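Local coordinates for protein methylmalonate-semialdehyde dehydrogenase (Oceanimonas doudoroffii, PDB 4ZZ7) that probably catalyses the NAD- and coenzyme A-dependent oxidation of methylmalonate semialdehyde to propionyl-CoA, at residues 444-452 against 463-471; 103-114 against 153-164. One frame throughout, in Å; residues are numbered along the deposited sequence.

How the contacts relate
From the N terminus, contact 2 comes first: a short helix and then the strands between 123 and 148 follow helix 97-115, and the chain returns at 153-164 to lie beside it, closing an excursion of 38 residues. Contact 1 forms much later and closes a short loop of ten residues, which holds strand 455-456, paired with strand 411-418, and strand 459-460 at the edge of the NAD-domain sheet. The two closures follow in series and do not nest. They nevertheless touch: Tyr466 lies against Asn110 and Trp160, and Ala448 against Glu109 and Tyr113. The C-terminal loops are thus tied to helix 97-115 and to helix 156-167, whose Trp160 touches NAD. Both contacts reach the third subunit.

Contact 1 of 2, residues 444-452 against 463-471; sequences PVPVAYHSF and LHAYGPDAV
Phe452 and Ala465 pair their backbones in a single antiparallel bridge of the hydrogen-bonded kind, with Phe452 N giving a nearly straight bond to Ala465 O (2.8 Å, 174°) and Ala465 N returning one to Phe452 O (2.7 Å). One residue back, Ser451 locks the turn that follows the bridge. Its hydroxyl OG donates to Tyr466 O at 2.7 Å, with the donor tilted 29° from the carbonyl plane, and accepts the backbone N-H of Asp469 at 3.2 Å, so the one oxygen is gripped twice and joins the turn to helix 467-473. Asp469 in turn takes His464 N on the anti lone pair of OD2 (3.1 Å), while its OD1 makes salt bridges to Arg472 and Arg477 of the second subunit.

Tyr466 supplies most of the side-chain packing. With CG held between its backbone N and carbonyl carbon (chi1 67°), the ring is set inside the curve of the 444-452 loop, between Phe452 and the Pro446 and Val447 carbonyls. Phe452 N lies over one ring face, and Phe452 CB packs against Tyr466 CE2. At the ring edge, in its plane, sit Pro446 O and Val447 O; the hydroxyl donates to Pro446 O, although the modelled length of that bond is doubtfully short. Gly467 CA faces His450 O and Ala448 O in CA-H...O contacts.

Beyond CB the phenyl of Phe452 departs from the bridge and touches bound NAD, and its side chain comes within about 4 Å of that of Cys283, placing Phe452 on the wall of the aldehyde dehydrogenase cofactor pocket.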
loop_
_atom_site.group_PDB
_atom_site.type_symbol
_atom_site.label_atom_id
_atom_site.label_comp_id
_atom_site.label_asym_id
_atom_site.label_seq_id
_atom_site.Cartn_x
_atom_site.Cartn_y
_atom_site.Cartn_z
ATOM N N PRO A 444 -9.615 22.741 -6.618
ATOM C CA PRO A 444 -9.301 21.473 -5.956
ATOM C C PRO A 444 -8.065 20.853 -6.561
ATOM O O PRO A 444 -8.141 19.808 -7.190
ATOM C CB PRO A 444 -10.548 20.630 -6.220
ATOM C CG PRO A 444 -11.062 21.130 -7.527
ATOM C CD PRO A 444 -10.714 22.588 -7.593
ATOM N N VAL A 445 -6.931 21.533 -6.367
ATOM C CA VAL A 445 -5.630 21.090 -6.845
ATOM C C VAL A 445 -5.068 20.036 -5.877
ATOM O O VAL A 445 -4.882 20.308 -4.680
ATOM C CB VAL A 445 -4.653 22.247 -6.957
ATOM C CG1 VAL A 445 -3.314 21.748 -7.459
ATOM C CG2 VAL A 445 -5.176 23.274 -7.925
ATOM N N PRO A 446 -4.836 18.813 -6.387
ATOM C CA PRO A 446 -4.266 17.820 -5.528
ATOM C C PRO A 446 -2.890 18.208 -4.971
ATOM O O PRO A 446 -2.070 18.800 -5.675
ATOM C CB PRO A 446 -4.161 16.607 -6.450
ATOM C CG PRO A 446 -5.262 16.773 -7.415
ATOM C CD PRO A 446 -5.265 18.233 -7.677
ATOM N N VAL A 447 -2.667 17.845 -3.716
ATOM C CA VAL A 447 -1.424 18.103 -3.032
ATOM C C VAL A 447 -0.334 17.170 -3.592
ATOM O O VAL A 447 -0.637 16.125 -4.172
ATOM C CB VAL A 447 -1.594 17.877 -1.524
ATOM C CG1 VAL A 447 -0.372 18.358 -0.739
ATOM C CG2 VAL A 447 -2.787 18.647 -1.012
ATOM N N ALA A 448 0.928 17.559 -3.418
ATOM C CA ALA A 448 2.103 16.817 -3.910
ATOM C C ALA A 448 2.110 15.323 -3.686
ATOM O O ALA A 448 2.760 14.608 -4.456
ATOM C CB ALA A 448 3.370 17.400 -3.289
ATOM N N TYR A 449 1.452 14.879 -2.604
ATOM C CA TYR A 449 1.306 13.432 -2.260
ATOM C C TYR A 449 0.067 12.801 -2.919
ATOM O O TYR A 449 -0.309 11.668 -2.628
ATOM C CB TYR A 449 1.351 13.126 -0.729
ATOM C CG TYR A 449 0.554 14.031 0.210
ATOM C CD1 TYR A 449 0.996 15.329 0.522
ATOM C CD2 TYR A 449 -0.615 13.583 0.849
ATOM C CE1 TYR A 449 0.294 16.150 1.409
ATOM C CE2 TYR A 449 -1.335 14.417 1.725
ATOM C CZ TYR A 449 -0.871 15.705 1.998
ATOM O OH TYR A 449 -1.526 16.568 2.848
ATOM N N HIS A 450 -0.551 13.543 -3.820
ATOM C CA HIS A 450 -1.571 13.004 -4.682
ATOM C C HIS A 450 -1.161 13.252 -6.132
ATOM O O HIS A 450 -0.085 13.773 -6.392
ATOM C CB HIS A 450 -2.938 13.600 -4.314
ATOM C CG HIS A 450 -3.580 12.926 -3.135
ATOM N ND1 HIS A 450 -4.321 11.764 -3.240
ATOM C CD2 HIS A 450 -3.567 13.247 -1.823
ATOM C CE1 HIS A 450 -4.753 11.417 -2.044
ATOM N NE2 HIS A 450 -4.312 12.301 -1.169
ATOM N N SER A 451 -1.984 12.837 -7.078
ATOM C CA SER A 451 -1.639 13.071 -8.445
ATOM C C SER A 451 -2.687 13.931 -9.056
ATOM O O SER A 451 -3.827 13.917 -8.605
ATOM C CB SER A 451 -1.468 11.759 -9.181
ATOM O OG SER A 451 -0.314 11.087 -8.727
ATOM N N PHE A 452 -2.255 14.665 -10.084
ATOM C CA PHE A 452 -3.018 15.707 -10.807
ATOM C C PHE A 452 -3.319 15.179 -12.186
ATOM O O PHE A 452 -2.413 14.731 -12.890
ATOM C CB PHE A 452 -2.129 16.942 -10.972
ATOM C CG PHE A 452 -2.771 18.107 -11.668
ATOM C CD1 PHE A 452 -3.002 18.088 -13.028
ATOM C CD2 PHE A 452 -3.079 19.270 -10.947
ATOM C CE1 PHE A 452 -3.555 19.180 -13.654
ATOM C CE2 PHE A 452 -3.642 20.363 -11.576
ATOM C CZ PHE A 452 -3.874 20.316 -12.932
ATOM N N LEU A 463 -1.636 7.369 -16.542
ATOM C CA LEU A 463 -0.979 7.755 -15.297
ATOM C C LEU A 463 -0.896 9.263 -15.242
ATOM O O LEU A 463 -0.438 9.900 -16.192
ATOM C CB LEU A 463 0.433 7.183 -15.214
ATOM C CG LEU A 463 0.470 5.680 -15.026
ATOM C CD1 LEU A 463 1.873 5.178 -15.256
ATOM C CD2 LEU A 463 -0.013 5.290 -13.641
ATOM N N HIS A 464 -1.302 9.830 -14.116
ATOM C CA HIS A 464 -1.433 11.265 -13.988
ATOM C C HIS A 464 -0.157 11.934 -13.545
ATOM O O HIS A 464 0.841 11.277 -13.346
ATOM C CB HIS A 464 -2.605 11.535 -13.077
ATOM C CG HIS A 464 -3.892 11.081 -13.674
ATOM N ND1 HIS A 464 -5.123 11.405 -13.144
ATOM C CD2 HIS A 464 -4.143 10.350 -14.787
ATOM C CE1 HIS A 464 -6.073 10.891 -13.903
ATOM N NE2 HIS A 464 -5.504 10.242 -14.901
ATOM N N ALA A 465 -0.200 13.258 -13.454
ATOM C CA ALA A 465 0.968 14.078 -13.139
ATOM C C ALA A 465 1.268 14.080 -11.657
ATOM O O ALA A 465 0.349 14.055 -10.822
ATOM C CB ALA A 465 0.793 15.509 -13.633
ATOM N N TYR A 466 2.587 14.073 -11.394
ATOM C CA TYR A 466 3.248 14.129 -10.080
ATOM C C TYR A 466 2.703 13.098 -9.128
ATOM O O TYR A 466 1.979 12.232 -9.547
ATOM C CB TYR A 466 3.342 15.584 -9.529
ATOM C CG TYR A 466 2.097 16.371 -9.120
ATOM C CD1 TYR A 466 1.580 16.247 -7.853
ATOM C CD2 TYR A 466 1.548 17.341 -9.944
ATOM C CE1 TYR A 466 0.502 17.014 -7.431
ATOM C CE2 TYR A 466 0.480 18.112 -9.526
ATOM C CZ TYR A 466 -0.049 17.940 -8.262
ATOM O OH TYR A 466 -1.125 18.680 -7.817
ATOM N N GLY A 467 3.090 13.136 -7.866
ATOM C CA GLY A 467 2.484 12.253 -6.863
ATOM C C GLY A 467 2.834 10.798 -7.059
ATOM O O GLY A 467 3.889 10.510 -7.622
ATOM N N PRO A 468 1.938 9.872 -6.619
ATOM C CA PRO A 468 2.202 8.432 -6.776
ATOM C C PRO A 468 2.273 7.925 -8.219
ATOM O O PRO A 468 3.103 7.056 -8.545
ATOM C CB PRO A 468 1.009 7.787 -6.090
ATOM C CG PRO A 468 0.531 8.828 -5.132
ATOM C CD PRO A 468 0.646 10.080 -5.930
ATOM N N ASP A 469 1.415 8.455 -9.075
ATOM C CA ASP A 469 1.415 8.050 -10.459
ATOM C C ASP A 469 2.708 8.370 -11.150
ATOM O O ASP A 469 3.116 7.621 -12.031
ATOM C CB ASP A 469 0.255 8.687 -11.183
ATOM C CG ASP A 469 -1.057 8.039 -10.817
ATOM O OD1 ASP A 469 -1.115 7.267 -9.851
ATOM O OD2 ASP A 469 -2.063 8.259 -11.502
ATOM N N ALA A 470 3.369 9.453 -10.748
ATOM C CA ALA A 470 4.653 9.806 -11.354
ATOM C C ALA A 470 5.725 8.794 -10.990
ATOM O O ALA A 470 6.631 8.517 -11.761
ATOM C CB ALA A 470 5.069 11.193 -10.937
ATOM N N VAL A 471 5.599 8.210 -9.820
ATOM C CA VAL A 471 6.499 7.135 -9.436
ATOM C C VAL A 471 6.363 5.985 -10.428
ATOM O O VAL A 471 7.350 5.425 -10.887
ATOM C CB VAL A 471 6.234 6.635 -8.001
ATOM C CG1 VAL A 471 7.142 5.457 -7.703
ATOM C CG2 VAL A 471 6.486 7.749 -6.986
#

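Contact 2 of 2, residues 103-114 against 153-164; sequences ELQRGIENVEYA and FPVMVPLWMFPM
Glu103 reaches across from helix 97-115 to the chain entering helix 156-167; the axes of the 103-114 and 156-164 segments run almost parallel (7°), 8.2 Å apart at closest approach. The polar grip falls on one atom. Val155 N donates to Glu103 OE2 nearly along its C-O axis, N to OE2 2.8 Å, and Met156 N reaches the anti lone pair of the same Glu103 OE2 at 3.1 Å. The side chain is stretched out, with CG anti to the backbone N (chi1 171°), which carries the carboxylate to these amides. OE1 is held by a salt bridge to Lys95. Phe153 turns its ring edge to this carboxylate, the two planes standing 84° apart.

A sulfur contact comes next. Met156 is a knob set among Glu103, Arg106, Gly107 and Asn110. Its SD lies over one face of the Arg106 guanidinium, 3.5 Å from NH2, and its CE over the centre of the Phe153 ring, so it sits between the two.

Apolar packing continues along the helices. Leu159 CD1 presses on Gly107 CA at 3.5 Å, where the bare glycine backbone allows the helices to lie close, and Asn110 CB rests on Leu159 O. Further along, Val111 CG2 meets Leu159 CD2 (3.9 Å) and Pro163 CG, Ala114 CB faces Pro163 CB, and Met164 CE packs obliquely by the Tyr113 ring.

Helix 156-167 joins the adjacent parallel strands 144-148 and 171-175, a beta-alpha-beta crossover of the Rossmann-like NAD-binding domain, and Trp160 on it touches the cofactor.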
loop_
_atom_site.group_PDB
_atom_site.type_symbol
_atom_site.label_atom_id
_atom_site.label_comp_id
_atom_site.label_asym_id
_atom_site.label_seq_id
_atom_site.Cartn_x
_atom_site.Cartn_y
_atom_site.Cartn_z
ATOM N N GLU A 103 3.055 29.611 -6.508
ATOM C CA GLU A 103 3.578 28.676 -7.508
ATOM C C GLU A 103 4.812 27.972 -6.964
ATOM O O GLU A 103 4.895 26.740 -6.989
ATOM C CB GLU A 103 3.932 29.405 -8.827
ATOM C CG GLU A 103 4.694 28.517 -9.823
ATOM C CD GLU A 103 4.898 29.085 -11.215
ATOM O OE1 GLU A 103 4.397 30.172 -11.550
ATOM O OE2 GLU A 103 5.569 28.402 -11.992
ATOM N N LEU A 104 5.773 28.762 -6.503
ATOM C CA LEU A 104 7.015 28.227 -5.951
ATOM C C LEU A 104 6.780 27.266 -4.772
ATOM O O LEU A 104 7.440 26.238 -4.670
ATOM C CB LEU A 104 7.960 29.366 -5.530
ATOM C CG LEU A 104 9.270 28.906 -4.885
ATOM C CD1 LEU A 104 10.070 27.983 -5.801
ATOM C CD2 LEU A 104 10.114 30.098 -4.479
ATOM N N GLN A 105 5.839 27.608 -3.900
ATOM C CA GLN A 105 5.542 26.788 -2.727
ATOM C C GLN A 105 4.965 25.422 -3.090
ATOM O O GLN A 105 5.264 24.438 -2.445
ATOM C CB GLN A 105 4.571 27.506 -1.795
ATOM C CG GLN A 105 4.541 26.928 -0.390
ATOM C CD GLN A 105 5.810 27.273 0.405
ATOM O OE1 GLN A 105 6.368 28.393 0.295
ATOM N NE2 GLN A 105 6.267 26.319 1.226
ATOM N N ARG A 106 4.125 25.377 -4.110
ATOM C CA ARG A 106 3.556 24.112 -4.580
ATOM C C ARG A 106 4.620 23.240 -5.263
ATOM O O ARG A 106 4.626 22.018 -5.153
ATOM C CB ARG A 106 2.349 24.374 -5.515
ATOM C CG ARG A 106 1.147 25.041 -4.833
ATOM C CD ARG A 106 -0.166 24.307 -5.087
ATOM N NE ARG A 106 -0.519 24.132 -6.514
ATOM C CZ ARG A 106 -1.108 25.049 -7.302
ATOM N NH1 ARG A 106 -1.395 26.276 -6.849
ATOM N NH2 ARG A 106 -1.400 24.746 -8.572
ATOM N N GLY A 107 5.529 23.886 -5.966
ATOM C CA GLY A 107 6.669 23.199 -6.548
ATOM C C GLY A 107 7.565 22.560 -5.510
ATOM O O GLY A 107 7.906 21.396 -5.614
ATOM N N ILE A 108 7.935 23.335 -4.497
ATOM C CA ILE A 108 8.712 22.827 -3.378
ATOM C C ILE A 108 7.976 21.666 -2.757
ATOM O O ILE A 108 8.600 20.692 -2.359
ATOM C CB ILE A 108 8.951 23.904 -2.299
ATOM C CG1 ILE A 108 9.879 25.019 -2.819
ATOM C CG2 ILE A 108 9.568 23.294 -1.035
ATOM C CD1 ILE A 108 9.710 26.322 -2.056
ATOM N N GLU A 109 6.650 21.759 -2.684
ATOM C CA GLU A 109 5.836 20.651 -2.184
ATOM C C GLU A 109 6.116 19.376 -2.955
ATOM O O GLU A 109 6.311 18.324 -2.347
ATOM C CB GLU A 109 4.345 20.999 -2.158
ATOM C CG GLU A 109 4.030 21.934 -0.986
ATOM C CD GLU A 109 2.556 22.236 -0.768
ATOM O OE1 GLU A 109 2.246 22.930 0.232
ATOM O OE2 GLU A 109 1.723 21.765 -1.576
ATOM N N ASN A 110 6.201 19.483 -4.278
ATOM C CA ASN A 110 6.583 18.337 -5.136
ATOM C C ASN A 110 7.983 17.806 -4.857
ATOM O O ASN A 110 8.253 16.624 -5.121
ATOM C CB ASN A 110 6.543 18.694 -6.626
ATOM C CG ASN A 110 5.140 18.928 -7.159
ATOM O OD1 ASN A 110 4.858 19.987 -7.722
ATOM N ND2 ASN A 110 4.275 17.930 -7.031
ATOM N N VAL A 111 8.869 18.694 -4.392
ATOM C CA VAL A 111 10.242 18.339 -4.030
ATOM C C VAL A 111 10.212 17.598 -2.713
ATOM O O VAL A 111 10.927 16.609 -2.545
ATOM C CB VAL A 111 11.144 19.598 -3.943
ATOM C CG1 VAL A 111 12.542 19.271 -3.438
ATOM C CG2 VAL A 111 11.242 20.258 -5.306
ATOM N N GLU A 112 9.378 18.080 -1.789
ATOM C CA GLU A 112 9.223 17.447 -0.492
ATOM C C GLU A 112 8.789 16.023 -0.693
ATOM O O GLU A 112 9.404 15.103 -0.186
ATOM C CB GLU A 112 8.193 18.182 0.330
ATOM C CG GLU A 112 8.685 19.538 0.786
ATOM C CD GLU A 112 7.662 20.322 1.561
ATOM O OE1 GLU A 112 8.065 21.369 2.125
ATOM O OE2 GLU A 112 6.478 19.911 1.600
ATOM N N TYR A 113 7.755 15.835 -1.490
ATOM C CA TYR A 113 7.290 14.488 -1.779
ATOM C C TYR A 113 8.397 13.588 -2.358
ATOM O O TYR A 113 8.511 12.431 -1.994
ATOM C CB TYR A 113 6.038 14.521 -2.670
ATOM C CG TYR A 113 5.322 13.177 -2.788
ATOM C CD1 TYR A 113 4.822 12.523 -1.668
ATOM C CD2 TYR A 113 5.153 12.565 -4.020
ATOM C CE1 TYR A 113 4.186 11.302 -1.774
ATOM C CE2 TYR A 113 4.509 11.348 -4.131
ATOM C CZ TYR A 113 4.036 10.712 -3.007
ATOM O OH TYR A 113 3.396 9.488 -3.128
ATOM N N ALA A 114 9.240 14.130 -3.217
ATOM C CA ALA A 114 10.319 13.354 -3.868
ATOM C C ALA A 114 11.398 12.922 -2.892
ATOM O O ALA A 114 12.085 11.914 -3.115
ATOM C CB ALA A 114 10.954 14.178 -4.982
ATOM N N PHE A 153 3.083 28.199 -15.692
ATOM C CA PHE A 153 3.768 27.766 -14.475
ATOM C C PHE A 153 5.187 27.317 -14.786
ATOM O O PHE A 153 5.510 26.138 -14.740
ATOM C CB PHE A 153 3.053 26.602 -13.836
ATOM C CG PHE A 153 1.744 26.946 -13.224
ATOM C CD1 PHE A 153 1.687 27.758 -12.101
ATOM C CD2 PHE A 153 0.566 26.413 -13.718
ATOM C CE1 PHE A 153 0.463 28.063 -11.507
ATOM C CE2 PHE A 153 -0.648 26.712 -13.128
ATOM C CZ PHE A 153 -0.700 27.534 -12.023
ATOM N N PRO A 154 6.061 28.260 -15.049
ATOM C CA PRO A 154 7.366 27.900 -15.524
ATOM C C PRO A 154 8.253 27.276 -14.465
ATOM O O PRO A 154 9.338 26.777 -14.787
ATOM C CB PRO A 154 7.937 29.239 -15.939
ATOM C CG PRO A 154 7.325 30.189 -14.966
ATOM C CD PRO A 154 5.933 29.696 -14.812
ATOM N N VAL A 155 7.821 27.349 -13.212
ATOM C CA VAL A 155 8.539 26.720 -12.101
ATOM C C VAL A 155 7.855 25.446 -11.596
ATOM O O VAL A 155 8.478 24.374 -11.552
ATOM C CB VAL A 155 8.730 27.735 -10.956
ATOM C CG1 VAL A 155 9.069 27.054 -9.630
ATOM C CG2 VAL A 155 9.833 28.718 -11.335
ATOM N N MET A 156 6.580 25.571 -11.225
ATOM C CA MET A 156 5.881 24.492 -10.567
ATOM C C MET A 156 5.693 23.315 -11.473
ATOM O O MET A 156 5.931 22.188 -11.054
ATOM C CB MET A 156 4.521 24.944 -10.081
ATOM C CG MET A 156 3.716 23.869 -9.334
ATOM S SD MET A 156 2.000 24.381 -9.100
ATOM C CE MET A 156 1.435 24.217 -10.798
ATOM N N VAL A 157 5.253 23.554 -12.703
ATOM C CA VAL A 157 4.976 22.428 -13.607
ATOM C C VAL A 157 6.275 21.655 -13.905
ATOM O O VAL A 157 6.265 20.440 -13.856
ATOM C CB VAL A 157 4.158 22.814 -14.874
ATOM C CG1 VAL A 157 4.273 21.729 -15.925
ATOM C CG2 VAL A 157 2.673 22.988 -14.530
ATOM N N PRO A 158 7.405 22.343 -14.160
ATOM C CA PRO A 158 8.636 21.543 -14.274
ATOM C C PRO A 158 8.977 20.735 -13.016
ATOM O O PRO A 158 9.510 19.629 -13.135
ATOM C CB PRO A 158 9.704 22.589 -14.592
ATOM C CG PRO A 158 8.956 23.624 -15.360
ATOM C CD PRO A 158 7.599 23.699 -14.697
ATOM N N LEU A 159 8.639 21.267 -11.838
ATOM C CA LEU A 159 8.812 20.537 -10.572
ATOM C C LEU A 159 7.817 19.383 -10.420
ATOM O O LEU A 159 7.999 18.472 -9.626
ATOM C CB LEU A 159 8.733 21.488 -9.388
ATOM C CG LEU A 159 9.922 22.454 -9.308
ATOM C CD1 LEU A 159 9.590 23.604 -8.350
ATOM C CD2 LEU A 159 11.253 21.763 -8.946
ATOM N N TRP A 160 6.766 19.399 -11.210
ATOM C CA TRP A 160 5.934 18.220 -11.340
ATOM C C TRP A 160 6.718 17.021 -11.822
ATOM O O TRP A 160 6.421 15.891 -11.447
ATOM C CB TRP A 160 4.787 18.480 -12.322
ATOM C CG TRP A 160 3.695 19.344 -11.775
ATOM C CD1 TRP A 160 3.679 20.013 -10.585
ATOM C CD2 TRP A 160 2.445 19.621 -12.401
ATOM N NE1 TRP A 160 2.485 20.682 -10.428
ATOM C CE2 TRP A 160 1.714 20.460 -11.533
ATOM C CE3 TRP A 160 1.868 19.236 -13.610
ATOM C CZ2 TRP A 160 0.451 20.910 -11.833
ATOM C CZ3 TRP A 160 0.620 19.677 -13.901
ATOM C CH2 TRP A 160 -0.085 20.512 -13.022
ATOM N N MET A 161 7.710 17.267 -12.665
ATOM C CA MET A 161 8.310 16.213 -13.467
ATOM C C MET A 161 9.677 15.751 -12.984
ATOM O O MET A 161 9.844 14.592 -12.593
ATOM C CB MET A 161 8.416 16.695 -14.918
ATOM C CG MET A 161 7.078 17.042 -15.555
ATOM S SD MET A 161 7.278 17.606 -17.255
ATOM C CE MET A 161 5.645 18.276 -17.597
ATOM N N PHE A 162 10.652 16.651 -13.026
ATOM C CA PHE A 162 12.042 16.241 -12.833
ATOM C C PHE A 162 12.512 15.918 -11.415
ATOM O O PHE A 162 13.389 15.082 -11.254
ATOM C CB PHE A 162 13.016 17.190 -13.532
ATOM C CG PHE A 162 13.186 18.530 -12.890
ATOM C CD1 PHE A 162 14.065 18.702 -11.835
ATOM C CD2 PHE A 162 12.548 19.636 -13.409
ATOM C CE1 PHE A 162 14.277 19.955 -11.289
ATOM C CE2 PHE A 162 12.740 20.884 -12.864
ATOM C CZ PHE A 162 13.615 21.050 -11.806
ATOM N N PRO A 163 11.953 16.571 -10.384
ATOM C CA PRO A 163 12.292 16.067 -9.057
ATOM C C PRO A 163 12.004 14.571 -8.963
ATOM O O PRO A 163 12.904 13.798 -8.689
ATOM C CB PRO A 163 11.394 16.889 -8.129
ATOM C CG PRO A 163 11.235 18.169 -8.851
ATOM C CD PRO A 163 11.118 17.778 -10.301
ATOM N N MET A 164 10.775 14.175 -9.270
ATOM C CA MET A 164 10.357 12.786 -9.057
ATOM C C MET A 164 11.057 11.866 -10.048
ATOM O O MET A 164 11.465 10.763 -9.682
ATOM C CB MET A 164 8.833 12.618 -9.174
ATOM C CG MET A 164 8.341 11.174 -8.987
ATOM S SD MET A 164 8.738 10.455 -7.381
ATOM C CE MET A 164 7.584 11.369 -6.375
#